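Local structure of GTP-binding protein (Thermus thermophilus, 2DBY) at residues S15-F18 / N19-R23; A208-E212 / E213-D217; A243-E246 / A247-E251. The protein probably hydrolyses ATP and binds the 70S ribosome and its 50S subunit, and here carries GDP in its nucleotide pocket. One frame throughout, in Å; residues are numbered along the deposited sequence.

In the fold
Three short elements of the OBG-type G domain all touch one GDP and follow along the chain as contacts 1, 2 and 3. Contact 1 lies on helix 14-25, beside the phosphates; contact 2 leads off strand 204-209, and contact 3 occupies helix 243-250, both at the base. The two helices pack together, T16 and A20 against A243, E246 and A247, with the centres of contacts 1 and 3 about 8 Å apart. The centre of contact 2 is about 13 Å from that of contact 3 and about 17 Å from that of contact 1. It meets contact 3 through N209 and A243, probably by a hydrogen bond, and through L215 packed on L245. The nucleotide thus joins parts distant in sequence.

Contact 1. Residues S15-F18 / N19-R23; sequences STLF and NALTR. With GDP (guanosine-5'-diphosphate), chain B.
L21 lays its CD1 methyl over one face of the F18 ring, 3.8 Å from the ring centroid and only 15° off the ring normal, a CH-pi contact in which F18 CE2 is the nearest ring atom. The same methyl reaches back to L17, whose CG is 4.1 Å from L21 CD1, so one branch of L21 serves two residues of the preceding turn. Beneath these side chains run the helical bonds from L21 N to L17 O and from T22 N to F18 O, the latter 2.9 Å long. N19 N is shared between T16 O and, weakly, S15 O.

The N-terminal end of the segment grips the GDP phosphates. S15 N donates to GDP O3B at 2.7 Å, and S15 OG, placed between the backbone N and the carbonyl carbon (chi1 58°), sits 2.6 Å from GDP O1A and close to O3B as well. T16 approaches the same alpha-phosphate oxygen with two donors: T16 N lies 3.0 Å from GDP O1A, and T16 OG1 lies 2.9 Å from it. Turning OG1 to the side of its own backbone N (chi1 -64°) lets the two act together, so that T16 alone gives O1A two hydrogen bonds.

Outward, I6 of strand 3-7 touches both F18 and L21, while L271 of helix 270-281 meets L17, A20 and L21. Backbone amides of N11, V12, G13 and K14 also bond GDP. Strand 3-7, the phosphate-binding turn and helix 14-25 together form the strand-loop-helix of the P-loop (Walker A motif) common to P-loop NTPases, among them the TRAFAC GTPases.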
ATOM      1  N   SER A  15      16.483   4.623   9.232  1.00 15.03           N
ATOM      2  CA  SER A  15      16.114   4.634  10.648  1.00 17.28           C
ATOM      3  C   SER A  15      15.492   5.975  11.011  1.00 14.94           C
ATOM      4  O   SER A  15      14.617   6.035  11.851  1.00 16.18           O
ATOM      5  CB  SER A  15      17.329   4.369  11.540  1.00 23.69           C
ATOM      6  OG  SER A  15      18.325   5.332  11.312  1.00 34.19           O
ATOM      7  N   THR A  16      15.928   7.032  10.337  1.00 15.47           N
ATOM      8  CA  THR A  16      15.386   8.364  10.574  1.00 14.29           C
ATOM      9  C   THR A  16      13.931   8.360  10.133  1.00 16.91           C
ATOM     10  O   THR A  16      13.057   8.837  10.853  1.00 15.58           O
ATOM     11  CB  THR A  16      16.170   9.413   9.785  1.00 16.19           C
ATOM     12  OG1 THR A  16      17.517   9.441  10.271  1.00 18.54           O
ATOM     13  CG2 THR A  16      15.539  10.806   9.956  1.00 15.35           C
ATOM     14  N   LEU A  17      13.669   7.785   8.959  1.00 12.59           N
ATOM     15  CA  LEU A  17      12.303   7.704   8.464  1.00 12.16           C
ATOM     16  C   LEU A  17      11.499   6.880   9.450  1.00 15.63           C
ATOM     17  O   LEU A  17      10.336   7.159   9.686  1.00 12.62           O
ATOM     18  CB  LEU A  17      12.248   7.047   7.080  1.00 12.74           C
ATOM     19  CG  LEU A  17      10.850   6.982   6.456  1.00 13.59           C
ATOM     20  CD1 LEU A  17      10.237   8.382   6.243  1.00 10.21           C
ATOM     21  CD2 LEU A  17      10.974   6.258   5.111  1.00 16.12           C
ATOM     22  N   PHE A  18      12.094   5.826  10.008  1.00 12.84           N
ATOM     23  CA  PHE A  18      11.321   5.090  10.997  1.00 16.26           C
ATOM     24  C   PHE A  18      11.117   5.802  12.327  1.00 18.93           C
ATOM     25  O   PHE A  18      10.202   5.440  13.068  1.00 25.06           O
ATOM     26  CB  PHE A  18      11.881   3.711  11.236  1.00 18.90           C
ATOM     27  CG  PHE A  18      11.266   2.712  10.353  1.00 16.12           C
ATOM     28  CD1 PHE A  18      11.854   2.398   9.130  1.00 19.84           C
ATOM     29  CD2 PHE A  18      10.019   2.188  10.667  1.00 17.10           C
ATOM     30  CE1 PHE A  18      11.205   1.572   8.216  1.00 23.60           C
ATOM     31  CE2 PHE A  18       9.356   1.367   9.768  1.00 22.26           C
ATOM     32  CZ  PHE A  18       9.956   1.055   8.529  1.00 24.38           C
ATOM     33  N   ASN A  19      11.924   6.803  12.655  1.00 22.54           N
ATOM     34  CA  ASN A  19      11.636   7.540  13.903  1.00 20.38           C
ATOM     35  C   ASN A  19      10.282   8.191  13.649  1.00 19.64           C
ATOM     36  O   ASN A  19       9.394   8.205  14.505  1.00 17.92           O
ATOM     37  CB  ASN A  19      12.636   8.677  14.185  1.00 20.18           C
ATOM     38  CG  ASN A  19      14.006   8.179  14.569  1.00 28.19           C
ATOM     39  OD1 ASN A  19      14.140   7.114  15.162  1.00 27.26           O
ATOM     40  ND2 ASN A  19      15.046   8.960  14.228  1.00 28.83           N
ATOM     41  N   ALA A  20      10.124   8.728  12.448  1.00 15.74           N
ATOM     42  CA  ALA A  20       8.879   9.396  12.090  1.00 16.40           C
ATOM     43  C   ALA A  20       7.684   8.446  12.055  1.00 13.83           C
ATOM     44  O   ALA A  20       6.592   8.761  12.547  1.00 13.48           O
ATOM     45  CB  ALA A  20       9.044  10.093  10.751  1.00 14.13           C
ATOM     46  N   LEU A  21       7.884   7.276  11.463  1.00  9.98           N
ATOM     47  CA  LEU A  21       6.827   6.304  11.360  1.00 12.91           C
ATOM     48  C   LEU A  21       6.415   5.791  12.740  1.00 11.66           C
ATOM     49  O   LEU A  21       5.227   5.615  13.004  1.00 11.48           O
ATOM     50  CB  LEU A  21       7.293   5.145  10.466  1.00 11.91           C
ATOM     51  CG  LEU A  21       7.374   5.524   8.986  1.00 13.50           C
ATOM     52  CD1 LEU A  21       8.142   4.456   8.196  1.00 20.73           C
ATOM     53  CD2 LEU A  21       5.949   5.671   8.437  1.00 19.36           C
ATOM     54  N   THR A  22       7.384   5.549  13.623  1.00 10.65           N
ATOM     55  CA  THR A  22       6.994   5.045  14.945  1.00 14.04           C
ATOM     56  C   THR A  22       6.226   6.125  15.716  1.00 12.58           C
ATOM     57  O   THR A  22       5.297   5.820  16.459  1.00 13.85           O
ATOM     58  CB  THR A  22       8.218   4.510  15.711  1.00 17.38           C
ATOM     59  OG1 THR A  22       8.760   3.403  14.972  1.00 17.04           O
ATOM     60  CG2 THR A  22       7.816   3.993  17.118  1.00 15.49           C
ATOM     61  N   ARG A  23       6.594   7.384  15.543  1.00 12.55           N
ATOM     62  CA  ARG A  23       5.826   8.440  16.210  1.00 13.35           C
ATOM     63  C   ARG A  23       4.395   8.481  15.638  1.00 16.16           C
ATOM     64  O   ARG A  23       3.398   8.548  16.378  1.00 13.38           O
ATOM     65  CB  ARG A  23       6.511   9.806  16.010  1.00 10.52           C
ATOM     66  CG  ARG A  23       7.788   9.954  16.808  1.00 11.21           C
ATOM     67  CD  ARG A  23       8.480  11.261  16.444  1.00 14.76           C
ATOM     68  NE  ARG A  23       9.656  11.570  17.270  1.00 17.27           N
ATOM     69  CZ  ARG A  23       9.579  12.090  18.497  1.00 16.15           C
ATOM     70  NH1 ARG A  23       8.383  12.339  19.047  1.00 11.64           N
ATOM     71  NH2 ARG A  23      10.690  12.398  19.157  1.00 16.28           N
TER
HETATM   72  PB  GDP B 501      20.066   4.161   7.882  0.62 27.51           P
HETATM   73  O1B GDP B 501      21.473   3.590   7.989  0.62 26.09           O
HETATM   74  O2B GDP B 501      19.422   3.882   6.419  0.62 12.57           O
HETATM   75  O3B GDP B 501      19.150   4.028   9.097  0.62 23.11           O
HETATM   76  O3A GDP B 501      20.354   5.772   7.822  0.62 27.76           O
HETATM   77  PA  GDP B 501      20.134   6.905   8.951  0.62 36.75           P
HETATM   78  O1A GDP B 501      18.718   6.967   9.332  0.62 19.44           O
HETATM   79  O2A GDP B 501      21.034   6.577  10.244  0.62 33.40           O
HETATM   80  O5' GDP B 501      20.568   8.330   8.327  0.62 40.67           O
HETATM   81  C5' GDP B 501      21.964   8.305   8.006  0.62 49.07           C
HETATM   82  C4' GDP B 501      22.520   9.749   8.090  0.62 51.81           C
HETATM   83  O4' GDP B 501      21.845  10.668   7.142  0.62 53.64           O
HETATM   84  C3' GDP B 501      22.332  10.426   9.441  0.62 52.74           C
HETATM   85  O3' GDP B 501      23.311  11.140  10.194  0.62 57.49           O
HETATM   86  C2' GDP B 501      20.947  11.107   9.286  0.62 54.44           C
HETATM   87  O2' GDP B 501      20.944  12.243  10.183  0.62 57.11           O
HETATM   88  C1' GDP B 501      21.115  11.723   7.904  0.62 52.49           C
HETATM   89  N9  GDP B 501      19.818  11.973   7.209  0.62 47.77           N
HETATM   90  C8  GDP B 501      18.778  11.078   7.046  0.62 44.91           C
HETATM   91  N7  GDP B 501      17.801  11.628   6.377  0.62 36.19           N
HETATM   92  C5  GDP B 501      18.142  12.907   6.067  0.62 41.36           C
HETATM   93  C6  GDP B 501      17.496  13.976   5.357  0.62 38.65           C
HETATM   94  O6  GDP B 501      16.393  13.815   4.890  0.62 21.73           O
HETATM   95  N1  GDP B 501      18.153  15.184   5.220  0.62 38.06           N
HETATM   96  C2  GDP B 501      19.415  15.358   5.757  0.62 44.46           C
HETATM   97  N2  GDP B 501      20.047  16.566   5.606  0.62 45.35           N
HETATM   98  N3  GDP B 501      20.031  14.370   6.422  0.62 46.55           N
HETATM   99  C4  GDP B 501      19.440  13.147   6.597  0.62 44.82           C

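Contact 2. Residues A208-E212 / E213-D217; sequences ANVAE and EDLPD. With GDP (guanosine-5'-diphosphate), chain B.
V210 and A211 meet D214 and L215 in a tight local turn, where the chain leaves strand 204-209 beside the guanine and enters a short 3-10 segment. D214 N donates to A211 O at 2.9 Å, and L215 N to E212 O, each donor standing above the carbonyl plane. V210 CG2 packs on L215 CD2 at 3.8 Å. The E213 chain bends at chi2 (-98°), which brings its carboxylate back against A211 CB, with E213 CD 3.4 Å away. A water accepts a hydrogen bond from A211 N and donates one to D214 OD2, which also accepts from N221 ND2.

N209 precedes the turn. Its OD1 accepts from A243 N and its ND2 donates to V12 O, so the amide is fixed against the base, with ND2 3.2 Å from GDP N7. An aspartate here is likely to leave V12 O without its donor and set a negative charge beside N7 and O6. The sequence from N209 to E212 is the NxxE form of the G4 motif, replacing NKxD. E212 OE1 stands 6.4 Å from GDP N1, too far for the guanine-reading bond made by the usual aspartate, consistent with the predicted use of ATP.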
ATOM      1  N   ALA A 208      12.795   8.404  -2.700  1.00 13.36           N
ATOM      2  CA  ALA A 208      13.997   9.235  -2.865  1.00 13.06           C
ATOM      3  C   ALA A 208      14.133  10.147  -1.657  1.00 11.94           C
ATOM      4  O   ALA A 208      13.339  11.079  -1.493  1.00 12.32           O
ATOM      5  CB  ALA A 208      13.896  10.077  -4.164  1.00 14.83           C
ATOM      6  N   ASN A 209      15.117   9.864  -0.807  1.00 10.20           N
ATOM      7  CA  ASN A 209      15.357  10.674   0.396  1.00 13.89           C
ATOM      8  C   ASN A 209      16.227  11.854  -0.021  1.00 14.42           C
ATOM      9  O   ASN A 209      17.341  11.668  -0.517  1.00 16.57           O
ATOM     10  CB  ASN A 209      16.067   9.843   1.464  1.00 14.15           C
ATOM     11  CG  ASN A 209      16.110  10.543   2.808  1.00 18.99           C
ATOM     12  OD1 ASN A 209      15.378  11.519   3.044  1.00 16.17           O
ATOM     13  ND2 ASN A 209      16.945  10.053   3.698  1.00 18.82           N
ATOM     14  N   VAL A 210      15.709  13.060   0.172  1.00 13.02           N
ATOM     15  CA  VAL A 210      16.418  14.258  -0.229  1.00 13.01           C
ATOM     16  C   VAL A 210      16.530  15.274   0.906  1.00 14.53           C
ATOM     17  O   VAL A 210      15.902  15.121   1.952  1.00 13.32           O
ATOM     18  CB  VAL A 210      15.683  14.988  -1.399  1.00 14.81           C
ATOM     19  CG1 VAL A 210      15.625  14.083  -2.619  1.00 15.58           C
ATOM     20  CG2 VAL A 210      14.236  15.372  -0.994  1.00 13.61           C
ATOM     21  N   ALA A 211      17.346  16.297   0.678  1.00 14.64           N
ATOM     22  CA  ALA A 211      17.464  17.389   1.639  1.00 19.16           C
ATOM     23  C   ALA A 211      16.134  18.148   1.479  1.00 17.41           C
ATOM     24  O   ALA A 211      15.576  18.193   0.384  1.00 16.81           O
ATOM     25  CB  ALA A 211      18.638  18.284   1.265  1.00 19.09           C
ATOM     26  N   GLU A 212      15.639  18.779   2.545  1.00 14.06           N
ATOM     27  CA  GLU A 212      14.350  19.475   2.478  1.00 15.43           C
ATOM     28  C   GLU A 212      14.182  20.501   1.358  1.00 16.51           C
ATOM     29  O   GLU A 212      13.065  20.681   0.861  1.00 18.45           O
ATOM     30  CB  GLU A 212      14.037  20.132   3.827  1.00 20.65           C
ATOM     31  CG  GLU A 212      15.159  20.967   4.380  1.00 21.19           C
ATOM     32  CD  GLU A 212      14.996  21.229   5.877  1.00 27.39           C
ATOM     33  OE1 GLU A 212      14.588  20.301   6.612  1.00 30.60           O
ATOM     34  OE2 GLU A 212      15.298  22.351   6.310  1.00 23.53           O
ATOM     35  N   GLU A 213      15.273  21.159   0.958  1.00 21.82           N
ATOM     36  CA  GLU A 213      15.209  22.167  -0.119  1.00 19.08           C
ATOM     37  C   GLU A 213      14.793  21.572  -1.459  1.00 24.63           C
ATOM     38  O   GLU A 213      14.333  22.289  -2.343  1.00 21.53           O
ATOM     39  CB  GLU A 213      16.556  22.859  -0.306  1.00 20.48           C
ATOM     40  CG  GLU A 213      17.702  21.917  -0.538  1.00 27.28           C
ATOM     41  CD  GLU A 213      18.482  21.637   0.746  1.00 33.72           C
ATOM     42  OE1 GLU A 213      17.868  21.561   1.856  1.00 26.61           O
ATOM     43  OE2 GLU A 213      19.717  21.484   0.634  1.00 35.36           O
ATOM     44  N   ASP A 214      14.971  20.262  -1.617  1.00 19.35           N
ATOM     45  CA  ASP A 214      14.605  19.585  -2.855  1.00 19.96           C
ATOM     46  C   ASP A 214      13.140  19.140  -2.917  1.00 18.71           C
ATOM     47  O   ASP A 214      12.725  18.546  -3.902  1.00 20.50           O
ATOM     48  CB  ASP A 214      15.519  18.373  -3.084  1.00 18.84           C
ATOM     49  CG  ASP A 214      16.827  18.746  -3.766  1.00 24.70           C
ATOM     50  OD1 ASP A 214      16.877  19.839  -4.369  1.00 30.94           O
ATOM     51  OD2 ASP A 214      17.800  17.958  -3.716  1.00 26.49           O
ATOM     52  N   LEU A 215      12.364  19.404  -1.859  1.00 17.28           N
ATOM     53  CA  LEU A 215      10.961  19.028  -1.850  1.00 17.79           C
ATOM     54  C   LEU A 215      10.204  20.080  -2.655  1.00 22.11           C
ATOM     55  O   LEU A 215      10.604  21.250  -2.698  1.00 23.81           O
ATOM     56  CB  LEU A 215      10.418  18.962  -0.411  1.00 17.92           C
ATOM     57  CG  LEU A 215      11.061  17.884   0.485  1.00 13.89           C
ATOM     58  CD1 LEU A 215      10.583  18.044   1.934  1.00 19.77           C
ATOM     59  CD2 LEU A 215      10.707  16.479  -0.066  1.00 20.05           C
ATOM     60  N   PRO A 216       9.059  19.704  -3.228  1.00 21.49           N
ATOM     61  CA  PRO A 216       8.412  18.390  -3.178  1.00 21.13           C
ATOM     62  C   PRO A 216       8.789  17.323  -4.207  1.00 22.36           C
ATOM     63  O   PRO A 216       8.529  16.145  -3.977  1.00 25.28           O
ATOM     64  CB  PRO A 216       6.946  18.756  -3.326  1.00 27.84           C
ATOM     65  CG  PRO A 216       7.035  19.799  -4.412  1.00 25.94           C
ATOM     66  CD  PRO A 216       8.206  20.669  -3.945  1.00 24.85           C
ATOM     67  N   ASP A 217       9.380  17.710  -5.336  1.00 22.41           N
ATOM     68  CA  ASP A 217       9.671  16.716  -6.389  1.00 20.69           C
ATOM     69  C   ASP A 217      11.127  16.457  -6.769  1.00 19.50           C
ATOM     70  O   ASP A 217      11.392  15.741  -7.748  1.00 19.79           O
ATOM     71  CB  ASP A 217       8.932  17.104  -7.680  1.00 23.56           C
ATOM     72  CG  ASP A 217       7.451  17.355  -7.466  1.00 28.68           C
ATOM     73  OD1 ASP A 217       6.782  16.515  -6.838  1.00 33.12           O
ATOM     74  OD2 ASP A 217       6.956  18.395  -7.953  1.00 34.28           O
TER
HETATM   75  PB  GDP B 501      20.066   4.161   7.882  0.62 27.51           P
HETATM   76  O1B GDP B 501      21.473   3.590   7.989  0.62 26.09           O
HETATM   77  O2B GDP B 501      19.422   3.882   6.419  0.62 12.57           O
HETATM   78  O3B GDP B 501      19.150   4.028   9.097  0.62 23.11           O
HETATM   79  O3A GDP B 501      20.354   5.772   7.822  0.62 27.76           O
HETATM   80  PA  GDP B 501      20.134   6.905   8.951  0.62 36.75           P
HETATM   81  O1A GDP B 501      18.718   6.967   9.332  0.62 19.44           O
HETATM   82  O2A GDP B 501      21.034   6.577  10.244  0.62 33.40           O
HETATM   83  O5' GDP B 501      20.568   8.330   8.327  0.62 40.67           O
HETATM   84  C5' GDP B 501      21.964   8.305   8.006  0.62 49.07           C
HETATM   85  C4' GDP B 501      22.520   9.749   8.090  0.62 51.81           C
HETATM   86  O4' GDP B 501      21.845  10.668   7.142  0.62 53.64           O
HETATM   87  C3' GDP B 501      22.332  10.426   9.441  0.62 52.74           C
HETATM   88  O3' GDP B 501      23.311  11.140  10.194  0.62 57.49           O
HETATM   89  C2' GDP B 501      20.947  11.107   9.286  0.62 54.44           C
HETATM   90  O2' GDP B 501      20.944  12.243  10.183  0.62 57.11           O
HETATM   91  C1' GDP B 501      21.115  11.723   7.904  0.62 52.49           C
HETATM   92  N9  GDP B 501      19.818  11.973   7.209  0.62 47.77           N
HETATM   93  C8  GDP B 501      18.778  11.078   7.046  0.62 44.91           C
HETATM   94  N7  GDP B 501      17.801  11.628   6.377  0.62 36.19           N
HETATM   95  C5  GDP B 501      18.142  12.907   6.067  0.62 41.36           C
HETATM   96  C6  GDP B 501      17.496  13.976   5.357  0.62 38.65           C
HETATM   97  O6  GDP B 501      16.393  13.815   4.890  0.62 21.73           O
HETATM   98  N1  GDP B 501      18.153  15.184   5.220  0.62 38.06           N
HETATM   99  C2  GDP B 501      19.415  15.358   5.757  0.62 44.46           C
HETATM  100  N2  GDP B 501      20.047  16.566   5.606  0.62 45.35           N
HETATM  101  N3  GDP B 501      20.031  14.370   6.422  0.62 46.55           N
HETATM  102  C4  GDP B 501      19.440  13.147   6.597  0.62 44.82           C
HETATM  103  O   HOH W   1      18.867  16.530  -1.805  1.00 21.97           O
HETATM  104  O   HOH W   2      11.486  22.666  -0.558  1.00 24.84           O

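Contact 3. Residues A243-E246 / A247-E251; sequences ARLE and AELAE. With GDP (guanosine-5'-diphosphate), chain B.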
ATOM      1  N   ALA A 243      13.542  12.432   5.044  1.00 15.62           N
ATOM      2  CA  ALA A 243      13.346  11.664   6.274  1.00 14.62           C
ATOM      3  C   ALA A 243      13.595  12.541   7.488  1.00 13.30           C
ATOM      4  O   ALA A 243      12.882  12.465   8.482  1.00 12.83           O
ATOM      5  CB  ALA A 243      14.314  10.461   6.309  1.00 14.95           C
ATOM      6  N   ARG A 244      14.641  13.349   7.432  1.00 13.83           N
ATOM      7  CA  ARG A 244      14.918  14.207   8.574  1.00 16.09           C
ATOM      8  C   ARG A 244      13.760  15.161   8.850  1.00 13.40           C
ATOM      9  O   ARG A 244      13.352  15.350  10.005  1.00 13.06           O
ATOM     10  CB  ARG A 244      16.196  15.012   8.348  1.00 25.33           C
ATOM     11  CG  ARG A 244      16.532  15.915   9.516  1.00 32.79           C
ATOM     12  CD  ARG A 244      17.919  16.494   9.398  1.00 43.03           C
ATOM     13  NE  ARG A 244      18.132  17.530  10.406  1.00 53.50           N
ATOM     14  CZ  ARG A 244      19.255  18.228  10.531  1.00 55.89           C
ATOM     15  NH1 ARG A 244      20.270  17.994   9.707  1.00 58.84           N
ATOM     16  NH2 ARG A 244      19.356  19.164  11.470  1.00 54.07           N
ATOM     17  N   LEU A 245      13.232  15.774   7.806  1.00 12.00           N
ATOM     18  CA  LEU A 245      12.111  16.696   7.984  1.00 12.55           C
ATOM     19  C   LEU A 245      10.904  15.957   8.552  1.00 15.44           C
ATOM     20  O   LEU A 245      10.211  16.457   9.434  1.00 12.48           O
ATOM     21  CB  LEU A 245      11.718  17.336   6.653  1.00 13.22           C
ATOM     22  CG  LEU A 245      10.516  18.293   6.731  1.00 14.88           C
ATOM     23  CD1 LEU A 245      10.872  19.483   7.622  1.00 22.00           C
ATOM     24  CD2 LEU A 245      10.180  18.789   5.318  1.00 14.51           C
ATOM     25  N   GLU A 246      10.636  14.753   8.051  1.00 11.33           N
ATOM     26  CA  GLU A 246       9.493  14.020   8.567  1.00 11.85           C
ATOM     27  C   GLU A 246       9.642  13.710  10.047  1.00 12.29           C
ATOM     28  O   GLU A 246       8.665  13.773  10.801  1.00 12.68           O
ATOM     29  CB  GLU A 246       9.286  12.705   7.792  1.00 14.36           C
ATOM     30  CG  GLU A 246       8.903  12.945   6.333  1.00 13.75           C
ATOM     31  CD  GLU A 246       7.685  13.845   6.192  1.00 17.98           C
ATOM     32  OE1 GLU A 246       7.760  14.848   5.452  1.00 17.05           O
ATOM     33  OE2 GLU A 246       6.653  13.549   6.829  1.00 16.96           O
ATOM     34  N   ALA A 247      10.845  13.357  10.473  1.00 11.76           N
ATOM     35  CA  ALA A 247      11.047  13.051  11.886  1.00 14.88           C
ATOM     36  C   ALA A 247      10.802  14.301  12.728  1.00 17.41           C
ATOM     37  O   ALA A 247      10.209  14.223  13.821  1.00 14.18           O
ATOM     38  CB  ALA A 247      12.450  12.540  12.108  1.00 17.21           C
ATOM     39  N   GLU A 248      11.259  15.450  12.232  1.00 12.32           N
ATOM     40  CA  GLU A 248      11.063  16.715  12.969  1.00 14.18           C
ATOM     41  C   GLU A 248       9.576  17.084  13.043  1.00 11.05           C
ATOM     42  O   GLU A 248       9.064  17.427  14.103  1.00 13.97           O
ATOM     43  CB  GLU A 248      11.852  17.838  12.297  1.00 16.03           C
ATOM     44  CG  GLU A 248      13.364  17.611  12.381  1.00 19.42           C
ATOM     45  CD  GLU A 248      14.163  18.511  11.466  1.00 21.90           C
ATOM     46  OE1 GLU A 248      13.562  19.187  10.610  1.00 20.82           O
ATOM     47  OE2 GLU A 248      15.413  18.525  11.595  1.00 30.25           O
ATOM     48  N   LEU A 249       8.868  16.990  11.921  1.00 15.07           N
ATOM     49  CA  LEU A 249       7.443  17.300  11.905  1.00 15.47           C
ATOM     50  C   LEU A 249       6.593  16.369  12.787  1.00 16.21           C
ATOM     51  O   LEU A 249       5.616  16.819  13.400  1.00 14.97           O
ATOM     52  CB  LEU A 249       6.892  17.251  10.478  1.00 15.14           C
ATOM     53  CG  LEU A 249       7.423  18.322   9.517  1.00 14.43           C
ATOM     54  CD1 LEU A 249       7.068  17.935   8.076  1.00 17.26           C
ATOM     55  CD2 LEU A 249       6.798  19.683   9.862  1.00 14.88           C
ATOM     56  N   ALA A 250       6.961  15.096  12.845  1.00 14.22           N
ATOM     57  CA  ALA A 250       6.220  14.095  13.617  1.00 12.43           C
ATOM     58  C   ALA A 250       6.261  14.367  15.113  1.00 14.81           C
ATOM     59  O   ALA A 250       5.454  13.836  15.857  1.00 14.00           O
ATOM     60  CB  ALA A 250       6.767  12.691  13.329  1.00 13.94           C
ATOM     61  N   GLU A 251       7.215  15.172  15.551  1.00 13.75           N
ATOM     62  CA  GLU A 251       7.323  15.516  16.973  1.00 14.99           C
ATOM     63  C   GLU A 251       6.292  16.581  17.348  1.00 16.30           C
ATOM     64  O   GLU A 251       5.968  16.771  18.533  1.00 16.90           O
ATOM     65  CB  GLU A 251       8.737  16.042  17.247  1.00 18.48           C
ATOM     66  CG  GLU A 251       9.121  16.060  18.684  1.00 23.90           C
ATOM     67  CD  GLU A 251      10.543  16.543  18.896  1.00 21.91           C
ATOM     68  OE1 GLU A 251      11.435  16.175  18.103  1.00 20.06           O
ATOM     69  OE2 GLU A 251      10.761  17.277  19.880  1.00 28.02           O
TER
HETATM   70  PB  GDP B 501      20.066   4.161   7.882  0.62 27.51           P
HETATM   71  O1B GDP B 501      21.473   3.590   7.989  0.62 26.09           O
HETATM   72  O2B GDP B 501      19.422   3.882   6.419  0.62 12.57           O
HETATM   73  O3B GDP B 501      19.150   4.028   9.097  0.62 23.11           O
HETATM   74  O3A GDP B 501      20.354   5.772   7.822  0.62 27.76           O
HETATM   75  PA  GDP B 501      20.134   6.905   8.951  0.62 36.75           P
HETATM   76  O1A GDP B 501      18.718   6.967   9.332  0.62 19.44           O
HETATM   77  O2A GDP B 501      21.034   6.577  10.244  0.62 33.40           O
HETATM   78  O5' GDP B 501      20.568   8.330   8.327  0.62 40.67           O
HETATM   79  C5' GDP B 501      21.964   8.305   8.006  0.62 49.07           C
HETATM   80  C4' GDP B 501      22.520   9.749   8.090  0.62 51.81           C
HETATM   81  O4' GDP B 501      21.845  10.668   7.142  0.62 53.64           O
HETATM   82  C3' GDP B 501      22.332  10.426   9.441  0.62 52.74           C
HETATM   83  O3' GDP B 501      23.311  11.140  10.194  0.62 57.49           O
HETATM   84  C2' GDP B 501      20.947  11.107   9.286  0.62 54.44           C
HETATM   85  O2' GDP B 501      20.944  12.243  10.183  0.62 57.11           O
HETATM   86  C1' GDP B 501      21.115  11.723   7.904  0.62 52.49           C
HETATM   87  N9  GDP B 501      19.818  11.973   7.209  0.62 47.77           N
HETATM   88  C8  GDP B 501      18.778  11.078   7.046  0.62 44.91           C
HETATM   89  N7  GDP B 501      17.801  11.628   6.377  0.62 36.19           N
HETATM   90  C5  GDP B 501      18.142  12.907   6.067  0.62 41.36           C
HETATM   91  C6  GDP B 501      17.496  13.976   5.357  0.62 38.65           C
HETATM   92  O6  GDP B 501      16.393  13.815   4.890  0.62 21.73           O
HETATM   93  N1  GDP B 501      18.153  15.184   5.220  0.62 38.06           N
HETATM   94  C2  GDP B 501      19.415  15.358   5.757  0.62 44.46           C
HETATM   95  N2  GDP B 501      20.047  16.566   5.606  0.62 45.35           N
HETATM   96  N3  GDP B 501      20.031  14.370   6.422  0.62 46.55           N
HETATM   97  C4  GDP B 501      19.440  13.147   6.597  0.62 44.82           C
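R244 and E248, one helical turn apart, meet through a salt bridge in which R244 NE donates to E248 OE2 at 3.1 Å. The oxygen lies at the edge of the guanidinium, near its plane, whereas the carboxylate itself is turned almost perpendicular, the two planes being 83° apart. NE reaches OE2 on its syn side but from 34° out of the carboxylate plane. Both chains are extended: R244 CG is anti to the backbone N, and from there to NE the chain runs straight, which carries CB and CD past the base while CG lies near E248 OE2. R244 CB is 3.4 Å from GDP C6, and CD also approaches the guanine.

At the backbone, R244 N donates almost straight to GDP O6 at 3.1 Å. S242, A243 and R244 correspond to the fifth conserved sequence motif of GTPases, usually SAK, in which the start of a helix faces the base; the N-terminal end of helix 243-250 would be expected to polarise O6.

On another flank, L245 and L249 cross obliquely, with L245 CG 3.7 Å from L249 CD1. L249 continues onto A257 and L261 of helix 254-263, while L245 also touches S242. The L245 and E248 side chains run at about a right angle, L245 CD1 lying 4.0 Å from E248 OE1.

E246 is buried and bends at chi2 (-55°), which takes its carboxylate off the helix axis toward the start of helix 270-281. There OE1 and OE2 receive weak hydrogen bonds from G270 N and L271 N, and OE1 passes 4.1 Å from L249 CD1.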